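Local coordinates for F5/8 type C domain protein (Clostridium perfringens, PDB 7JRM), which probably binds carbohydrate of mucin glycoproteins through a calcium-containing carbohydrate-binding module, as part of the O-glycopeptidase ZmpB, at residues Glu337-Leu342 and Lys359-Leu364; Asn235-Glu240 and Glu282-Met287. All blocks are in the same frame, centred on the assembly; numbering follows the deposited sequence.

Contact 2 comes first along the chain and is complete before contact 1 begins. Their centres lie 37 Å apart, with nearest atoms about 23 Å from each other; they do not touch, and they share no helix, strand or sheet. Contact 2 joins helices 232-242 and 273-288, which follow the strand-rich N-terminal part that carries the calcium ion. Contact 1 joins the loops after strands 330-332 and 350-352, at one end of the mixed sheet that runs on to the C-terminus. The elongated chain thus strings together separately packed units, and each contact lies within its own unit.

Contact 1: residues Glu337-Leu342 and Lys359-Leu364; sequences EDLTGL and KDLRPL
With chi1 at -68° and chi2 at 178°, Leu339 sets CG beside its backbone N and extends CD1 anti to CA, where it meets Leu364. Leu364 also carries CG beside its own N (chi1 -37°), and the two side chains cross at about a right angle, Leu339 CD1 lying 3.7 Å from Leu364 CD1. The same methyl touches Asp360 O and, at 4.0 Å, Leu361 CD2. Farther along, Leu342 lies side by side with Leu364, CD1 meeting CD2 at 3.9 Å. The ring of Pro363 packs against the carbonyl and CB of Leu339, its CB 3.6 Å from Leu339 O and its CG near Leu339 CB.

No direct hydrogen bond joins the segments; two waters do so instead. One donates to Glu337 O and accepts from Lys359 N. The other accepts from Leu339 N and donates to Asp360 O at 2.7 Å. Each segment also folds on itself through an Asx turn: Asp338 OD1 takes both Thr340 N and OG1 from one face of its carboxylate, while Asp360 OD2 takes Arg362 N and NE, with Arg362 NH1 completing a side-on salt bridge at Asp360 OD1. Leu351 of strand 350-352 touches both Leu342 and Leu364. Similar Asp-Leu turns following successive parallel strands, with buried leucines packed between them, are consistent with neighbouring coils of a leucine-rich repeat.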
ATOM      1  N   GLU A 337       6.068  -6.777  44.696  1.00 24.45           N
ATOM      2  CA  GLU A 337       6.358  -5.364  44.901  1.00 29.38           C
ATOM      3  C   GLU A 337       6.928  -4.680  43.669  1.00 24.38           C
ATOM      4  O   GLU A 337       6.755  -3.469  43.515  1.00 25.82           O
ATOM      5  CB  GLU A 337       7.348  -5.183  46.060  1.00 30.95           C
ATOM      6  CG  GLU A 337       6.731  -5.303  47.441  1.00 32.26           C
ATOM      7  CD  GLU A 337       7.775  -5.362  48.539  1.00 40.36           C
ATOM      8  OE1 GLU A 337       8.872  -4.796  48.349  1.00 40.81           O
ATOM      9  OE2 GLU A 337       7.499  -5.974  49.593  1.00 36.41           O
ATOM     10  N   ASP A 338       7.597  -5.426  42.793  1.00 25.21           N
ATOM     11  CA  ASP A 338       8.264  -4.870  41.621  1.00 25.54           C
ATOM     12  C   ASP A 338       7.866  -5.690  40.403  1.00 21.28           C
ATOM     13  O   ASP A 338       8.099  -6.903  40.367  1.00 20.61           O
ATOM     14  CB  ASP A 338       9.785  -4.875  41.807  1.00 20.92           C
ATOM     15  CG  ASP A 338      10.519  -4.160  40.687  1.00 27.82           C
ATOM     16  OD1 ASP A 338       9.857  -3.580  39.801  1.00 22.73           O
ATOM     17  OD2 ASP A 338      11.768  -4.177  40.696  1.00 28.90           O
ATOM     18  N   LEU A 339       7.273  -5.030  39.411  1.00 20.13           N
ATOM     19  CA  LEU A 339       6.831  -5.684  38.187  1.00 19.72           C
ATOM     20  C   LEU A 339       7.936  -5.806  37.147  1.00 20.86           C
ATOM     21  O   LEU A 339       7.655  -6.200  36.010  1.00 22.20           O
ATOM     22  CB  LEU A 339       5.643  -4.926  37.585  1.00 21.10           C
ATOM     23  CG  LEU A 339       4.334  -4.960  38.374  1.00 22.52           C
ATOM     24  CD1 LEU A 339       3.271  -4.131  37.672  1.00 19.10           C
ATOM     25  CD2 LEU A 339       3.863  -6.390  38.564  1.00 23.55           C
ATOM     26  N   THR A 340       9.177  -5.479  37.507  1.00 17.51           N
ATOM     27  CA  THR A 340      10.279  -5.519  36.555  1.00 22.72           C
ATOM     28  C   THR A 340      10.443  -6.922  35.983  1.00 19.18           C
ATOM     29  O   THR A 340      10.503  -7.908  36.723  1.00 22.13           O
ATOM     30  CB  THR A 340      11.576  -5.067  37.226  1.00 22.51           C
ATOM     31  OG1 THR A 340      11.427  -3.721  37.697  1.00 22.18           O
ATOM     32  CG2 THR A 340      12.737  -5.125  36.243  1.00 25.31           C
ATOM     33  N   GLY A 341      10.509  -7.004  34.652  1.00 18.13           N
ATOM     34  CA  GLY A 341      10.572  -8.256  33.930  1.00 23.68           C
ATOM     35  C   GLY A 341       9.308  -8.568  33.153  1.00 18.21           C
ATOM     36  O   GLY A 341       9.380  -9.223  32.107  1.00 19.73           O
ATOM     37  N   LEU A 342       8.156  -8.098  33.637  1.00 19.33           N
ATOM     38  CA  LEU A 342       6.886  -8.347  32.966  1.00 20.88           C
ATOM     39  C   LEU A 342       6.752  -7.597  31.649  1.00 20.44           C
ATOM     40  O   LEU A 342       5.795  -7.848  30.909  1.00 17.92           O
ATOM     41  CB  LEU A 342       5.724  -7.978  33.890  1.00 16.79           C
ATOM     42  CG  LEU A 342       5.169  -9.120  34.742  1.00 21.10           C
ATOM     43  CD1 LEU A 342       3.931  -8.673  35.504  1.00 22.08           C
ATOM     44  CD2 LEU A 342       4.863 -10.329  33.871  1.00 17.95           C
ATOM     45  N   LYS A 359       3.298  -0.311  43.373  1.00 23.55           N
ATOM     46  CA  LYS A 359       3.039   1.120  43.282  1.00 24.26           C
ATOM     47  C   LYS A 359       3.443   1.700  41.932  1.00 27.04           C
ATOM     48  O   LYS A 359       3.439   2.927  41.771  1.00 31.32           O
ATOM     49  CB  LYS A 359       3.769   1.864  44.404  1.00 29.14           C
ATOM     50  CG  LYS A 359       5.283   1.864  44.249  1.00 24.63           C
ATOM     51  CD  LYS A 359       5.951   2.786  45.253  1.00 30.83           C
ATOM     52  CE  LYS A 359       7.455   2.833  45.041  1.00 28.86           C
ATOM     53  NZ  LYS A 359       8.145   3.596  46.117  1.00 38.11           N
ATOM     54  N   ASP A 360       3.792   0.858  40.961  1.00 22.90           N
ATOM     55  CA  ASP A 360       4.304   1.333  39.678  1.00 26.53           C
ATOM     56  C   ASP A 360       3.887   0.342  38.600  1.00 23.07           C
ATOM     57  O   ASP A 360       4.403  -0.778  38.555  1.00 20.16           O
ATOM     58  CB  ASP A 360       5.823   1.486  39.726  1.00 24.14           C
ATOM     59  CG  ASP A 360       6.380   2.195  38.507  1.00 25.95           C
ATOM     60  OD1 ASP A 360       7.620   2.299  38.398  1.00 27.67           O
ATOM     61  OD2 ASP A 360       5.584   2.648  37.660  1.00 25.38           O
ATOM     62  N   LEU A 361       2.961   0.755  37.735  1.00 23.22           N
ATOM     63  CA  LEU A 361       2.486  -0.073  36.635  1.00 23.23           C
ATOM     64  C   LEU A 361       3.230   0.189  35.331  1.00 21.71           C
ATOM     65  O   LEU A 361       2.852  -0.367  34.294  1.00 21.20           O
ATOM     66  CB  LEU A 361       0.986   0.144  36.415  1.00 25.04           C
ATOM     67  CG  LEU A 361       0.039  -0.100  37.588  1.00 22.26           C
ATOM     68  CD1 LEU A 361      -1.404  -0.085  37.109  1.00 25.00           C
ATOM     69  CD2 LEU A 361       0.365  -1.413  38.280  1.00 23.15           C
ATOM     70  N   ARG A 362       4.271   1.019  35.360  1.00 26.87           N
ATOM     71  CA  ARG A 362       4.968   1.375  34.128  1.00 24.88           C
ATOM     72  C   ARG A 362       5.622   0.201  33.399  1.00 25.44           C
ATOM     73  O   ARG A 362       5.720   0.278  32.161  1.00 25.71           O
ATOM     74  CB  ARG A 362       6.007   2.466  34.428  1.00 28.24           C
ATOM     75  CG  ARG A 362       5.398   3.851  34.602  1.00 27.65           C
ATOM     76  CD  ARG A 362       6.445   4.880  34.986  1.00 32.73           C
ATOM     77  NE  ARG A 362       7.065   4.576  36.272  1.00 31.82           N
ATOM     78  CZ  ARG A 362       8.131   5.206  36.753  1.00 32.65           C
ATOM     79  NH1 ARG A 362       8.631   4.863  37.932  1.00 30.73           N
ATOM     80  NH2 ARG A 362       8.698   6.181  36.054  1.00 32.02           N
ATOM     81  N   PRO A 363       6.099  -0.864  34.055  1.00 20.51           N
ATOM     82  CA  PRO A 363       6.589  -2.020  33.284  1.00 18.42           C
ATOM     83  C   PRO A 363       5.550  -2.642  32.365  1.00 21.51           C
ATOM     84  O   PRO A 363       5.928  -3.357  31.429  1.00 19.31           O
ATOM     85  CB  PRO A 363       7.028  -3.004  34.376  1.00 21.37           C
ATOM     86  CG  PRO A 363       7.448  -2.129  35.493  1.00 24.17           C
ATOM     87  CD  PRO A 363       6.483  -0.972  35.476  1.00 26.51           C
ATOM     88  N   LEU A 364       4.259  -2.398  32.595  1.00 18.03           N
ATOM     89  CA  LEU A 364       3.199  -2.921  31.741  1.00 22.20           C
ATOM     90  C   LEU A 364       2.743  -1.917  30.690  1.00 23.88           C
ATOM     91  O   LEU A 364       1.717  -2.141  30.041  1.00 23.29           O
ATOM     92  CB  LEU A 364       2.001  -3.355  32.590  1.00 19.26           C
ATOM     93  CG  LEU A 364       2.280  -3.997  33.948  1.00 16.74           C
ATOM     94  CD1 LEU A 364       1.006  -4.041  34.780  1.00 17.08           C
ATOM     95  CD2 LEU A 364       2.860  -5.391  33.778  1.00 21.04           C
TER
HETATM   96  O   HOH W   1       6.145  -1.150  42.104  1.00 22.86           O
HETATM   97  O   HOH W   2       6.646  -2.119  39.113  1.00 20.79           O

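Contact 2: residues Asn235-Glu240 and Glu282-Met287; sequences NKAIEE and ELNKEM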
ATOM      1  N   ASN A 235       9.010  -4.591  -5.747  1.00 20.41           N
ATOM      2  CA  ASN A 235       8.031  -5.659  -5.570  1.00 21.94           C
ATOM      3  C   ASN A 235       8.704  -6.948  -5.118  1.00 21.23           C
ATOM      4  O   ASN A 235       8.157  -7.686  -4.289  1.00 18.95           O
ATOM      5  CB  ASN A 235       7.261  -5.891  -6.871  1.00 20.70           C
ATOM      6  CG  ASN A 235       5.830  -5.402  -6.797  1.00 26.84           C
ATOM      7  OD1 ASN A 235       5.129  -5.640  -5.813  1.00 25.69           O
ATOM      8  ND2 ASN A 235       5.385  -4.716  -7.844  1.00 29.06           N
ATOM      9  N   LYS A 236       9.894  -7.233  -5.651  1.00 18.48           N
ATOM     10  CA  LYS A 236      10.612  -8.444  -5.268  1.00 24.46           C
ATOM     11  C   LYS A 236      11.044  -8.394  -3.806  1.00 19.81           C
ATOM     12  O   LYS A 236      10.931  -9.393  -3.087  1.00 20.52           O
ATOM     13  CB  LYS A 236      11.821  -8.638  -6.181  1.00 21.63           C
ATOM     14  CG  LYS A 236      12.530  -9.971  -6.016  1.00 26.40           C
ATOM     15  CD  LYS A 236      13.688 -10.093  -6.994  1.00 24.71           C
ATOM     16  CE  LYS A 236      14.649 -11.194  -6.582  1.00 30.01           C
ATOM     17  NZ  LYS A 236      15.416 -10.834  -5.358  1.00 24.54           N
ATOM     18  N   ALA A 237      11.538  -7.240  -3.352  1.00 18.87           N
ATOM     19  CA  ALA A 237      11.982  -7.123  -1.966  1.00 18.69           C
ATOM     20  C   ALA A 237      10.814  -7.157  -0.991  1.00 24.04           C
ATOM     21  O   ALA A 237      10.950  -7.689   0.117  1.00 21.88           O
ATOM     22  CB  ALA A 237      12.790  -5.838  -1.783  1.00 21.77           C
ATOM     23  N   ILE A 238       9.663  -6.602  -1.378  1.00 20.38           N
ATOM     24  CA  ILE A 238       8.504  -6.592  -0.488  1.00 20.52           C
ATOM     25  C   ILE A 238       7.961  -8.004  -0.307  1.00 21.84           C
ATOM     26  O   ILE A 238       7.667  -8.435   0.814  1.00 22.44           O
ATOM     27  CB  ILE A 238       7.424  -5.636  -1.024  1.00 19.49           C
ATOM     28  CG1 ILE A 238       7.833  -4.180  -0.798  1.00 21.31           C
ATOM     29  CG2 ILE A 238       6.081  -5.917  -0.363  1.00 16.61           C
ATOM     30  CD1 ILE A 238       6.913  -3.182  -1.460  1.00 21.06           C
ATOM     31  N   GLU A 239       7.819  -8.746  -1.409  1.00 21.42           N
ATOM     32  CA  GLU A 239       7.273 -10.098  -1.328  1.00 24.33           C
ATOM     33  C   GLU A 239       8.157 -11.002  -0.480  1.00 26.22           C
ATOM     34  O   GLU A 239       7.654 -11.826   0.294  1.00 27.03           O
ATOM     35  CB  GLU A 239       7.100 -10.679  -2.732  1.00 27.12           C
ATOM     36  CG  GLU A 239       6.015 -10.006  -3.556  1.00 30.90           C
ATOM     37  CD  GLU A 239       4.741  -9.769  -2.769  1.00 31.23           C
ATOM     38  OE1 GLU A 239       4.210 -10.736  -2.182  1.00 32.59           O
ATOM     39  OE2 GLU A 239       4.269  -8.613  -2.736  1.00 30.49           O
ATOM     40  N   GLU A 240       9.478 -10.864  -0.609  1.00 21.04           N
ATOM     41  CA  GLU A 240      10.381 -11.657   0.216  1.00 26.27           C
ATOM     42  C   GLU A 240      10.366 -11.190   1.666  1.00 28.02           C
ATOM     43  O   GLU A 240      10.570 -12.000   2.577  1.00 31.89           O
ATOM     44  CB  GLU A 240      11.798 -11.602  -0.353  1.00 27.70           C
ATOM     45  CG  GLU A 240      11.948 -12.309  -1.692  1.00 32.40           C
ATOM     46  CD  GLU A 240      13.298 -12.064  -2.338  1.00 36.51           C
ATOM     47  OE1 GLU A 240      13.457 -12.402  -3.530  1.00 36.81           O
ATOM     48  OE2 GLU A 240      14.200 -11.535  -1.655  1.00 35.45           O
ATOM     49  N   GLU A 282      15.728   1.620   1.782  1.00 24.04           N
ATOM     50  CA  GLU A 282      15.380   1.539   3.197  1.00 25.89           C
ATOM     51  C   GLU A 282      14.915   0.137   3.572  1.00 22.97           C
ATOM     52  O   GLU A 282      15.283  -0.382   4.631  1.00 24.53           O
ATOM     53  CB  GLU A 282      14.305   2.573   3.533  1.00 23.83           C
ATOM     54  CG  GLU A 282      13.506   2.271   4.793  1.00 32.66           C
ATOM     55  CD  GLU A 282      14.274   2.577   6.066  1.00 36.52           C
ATOM     56  OE1 GLU A 282      15.359   3.191   5.979  1.00 28.58           O
ATOM     57  OE2 GLU A 282      13.789   2.208   7.157  1.00 40.70           O
ATOM     58  N   LEU A 283      14.109  -0.493   2.711  1.00 22.98           N
ATOM     59  CA  LEU A 283      13.651  -1.851   2.983  1.00 24.21           C
ATOM     60  C   LEU A 283      14.820  -2.827   3.037  1.00 22.18           C
ATOM     61  O   LEU A 283      14.854  -3.719   3.892  1.00 22.69           O
ATOM     62  CB  LEU A 283      12.635  -2.285   1.925  1.00 19.56           C
ATOM     63  CG  LEU A 283      12.134  -3.729   1.993  1.00 19.87           C
ATOM     64  CD1 LEU A 283      11.574  -4.049   3.371  1.00 17.01           C
ATOM     65  CD2 LEU A 283      11.089  -3.982   0.917  1.00 16.75           C
ATOM     66  N   ASN A 284      15.788  -2.670   2.131  1.00 25.75           N
ATOM     67  CA  ASN A 284      16.977  -3.516   2.169  1.00 26.47           C
ATOM     68  C   ASN A 284      17.786  -3.281   3.437  1.00 28.55           C
ATOM     69  O   ASN A 284      18.388  -4.219   3.974  1.00 30.61           O
ATOM     70  CB  ASN A 284      17.845  -3.265   0.937  1.00 28.18           C
ATOM     71  CG  ASN A 284      17.361  -4.028  -0.281  1.00 25.56           C
ATOM     72  OD1 ASN A 284      16.705  -5.062  -0.161  1.00 25.78           O
ATOM     73  ND2 ASN A 284      17.686  -3.518  -1.463  1.00 26.54           N
ATOM     74  N   LYS A 285      17.810  -2.042   3.932  1.00 26.91           N
ATOM     75  CA  LYS A 285      18.563  -1.739   5.145  1.00 30.86           C
ATOM     76  C   LYS A 285      17.935  -2.410   6.362  1.00 29.59           C
ATOM     77  O   LYS A 285      18.635  -3.021   7.177  1.00 32.28           O
ATOM     78  CB  LYS A 285      18.650  -0.226   5.343  1.00 28.24           C
ATOM     79  CG  LYS A 285      19.231   0.196   6.682  1.00 29.15           C
ATOM     80  CD  LYS A 285      18.958   1.665   6.961  1.00 33.06           C
ATOM     81  CE  LYS A 285      19.438   2.066   8.346  1.00 39.66           C
ATOM     82  NZ  LYS A 285      18.721   1.322   9.418  1.00 40.18           N
ATOM     83  N   GLU A 286      16.611  -2.304   6.502  1.00 27.01           N
ATOM     84  CA  GLU A 286      15.932  -2.960   7.614  1.00 28.63           C
ATOM     85  C   GLU A 286      15.914  -4.474   7.460  1.00 29.53           C
ATOM     86  O   GLU A 286      15.807  -5.187   8.464  1.00 29.93           O
ATOM     87  CB  GLU A 286      14.502  -2.433   7.751  1.00 23.88           C
ATOM     88  CG  GLU A 286      14.397  -0.921   7.900  1.00 27.52           C
ATOM     89  CD  GLU A 286      15.120  -0.387   9.126  1.00 30.28           C
ATOM     90  OE1 GLU A 286      15.462   0.814   9.135  1.00 26.14           O
ATOM     91  OE2 GLU A 286      15.344  -1.160  10.082  1.00 29.66           O
ATOM     92  N   MET A 287      16.016  -4.977   6.227  1.00 28.15           N
ATOM     93  CA  MET A 287      16.091  -6.419   6.018  1.00 32.86           C
ATOM     94  C   MET A 287      17.371  -6.992   6.613  1.00 36.39           C
ATOM     95  O   MET A 287      17.347  -8.053   7.248  1.00 38.79           O
ATOM     96  CB  MET A 287      16.002  -6.735   4.527  1.00 28.44           C
ATOM     97  CG  MET A 287      14.600  -7.037   4.023  1.00 25.57           C
ATOM     98  SD  MET A 287      13.767  -8.290   5.010  1.00 41.16           S
ATOM     99  CE  MET A 287      13.587  -9.583   3.787  1.00 33.26           C
TER
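Ala237 and Ile238 meet a single methyl of Leu283 where the two helices pack most tightly. Chi1 of 175° sets Leu283 CG anti to its backbone N, and chi2 then turns the branch so that CD2 lies 3.7 Å from Ala237 CB and equally 3.7 Å from Ile238 CG1. The side chains of Ile238 and Leu283 cross at about a right angle, although Ile238 CB itself points away from the partner helix. The small Ala237 sits where the CA atoms come closest, its CA 7.4 Å from Asn284 CA; even so, the local axes come no nearer than 10.4 Å and run roughly parallel, at 32°.

Toward the C-terminal ends the fit is looser. Met287, bent at chi2 (-51°) and again at chi3, brings its terminal CE to 4.1 Å from Glu240 O. On the polar margin Asn284 OD1 stands 4.3 Å from Ala237 CB, and Glu240 stays with its own helix: its OE1 is met on the syn side by Lys236 NZ at 3.1 Å, a salt bridge one turn apart. No hydrogen bond crosses between the segments; the closest contacts are apolar, with van der Waals contact to Glu240 O at the margin.

Ala241, just beyond Glu240, extends the apolar seam by touching both Leu283 and Met287. Helix 251-270 completes the group: its Leu268 packs on Asn235 and Ile238 and its Leu257 on Met287, as expected if it runs antiparallel to the other two in an up-down-up three-helix bundle between strand 215-224 and helix 304-314 in the chain.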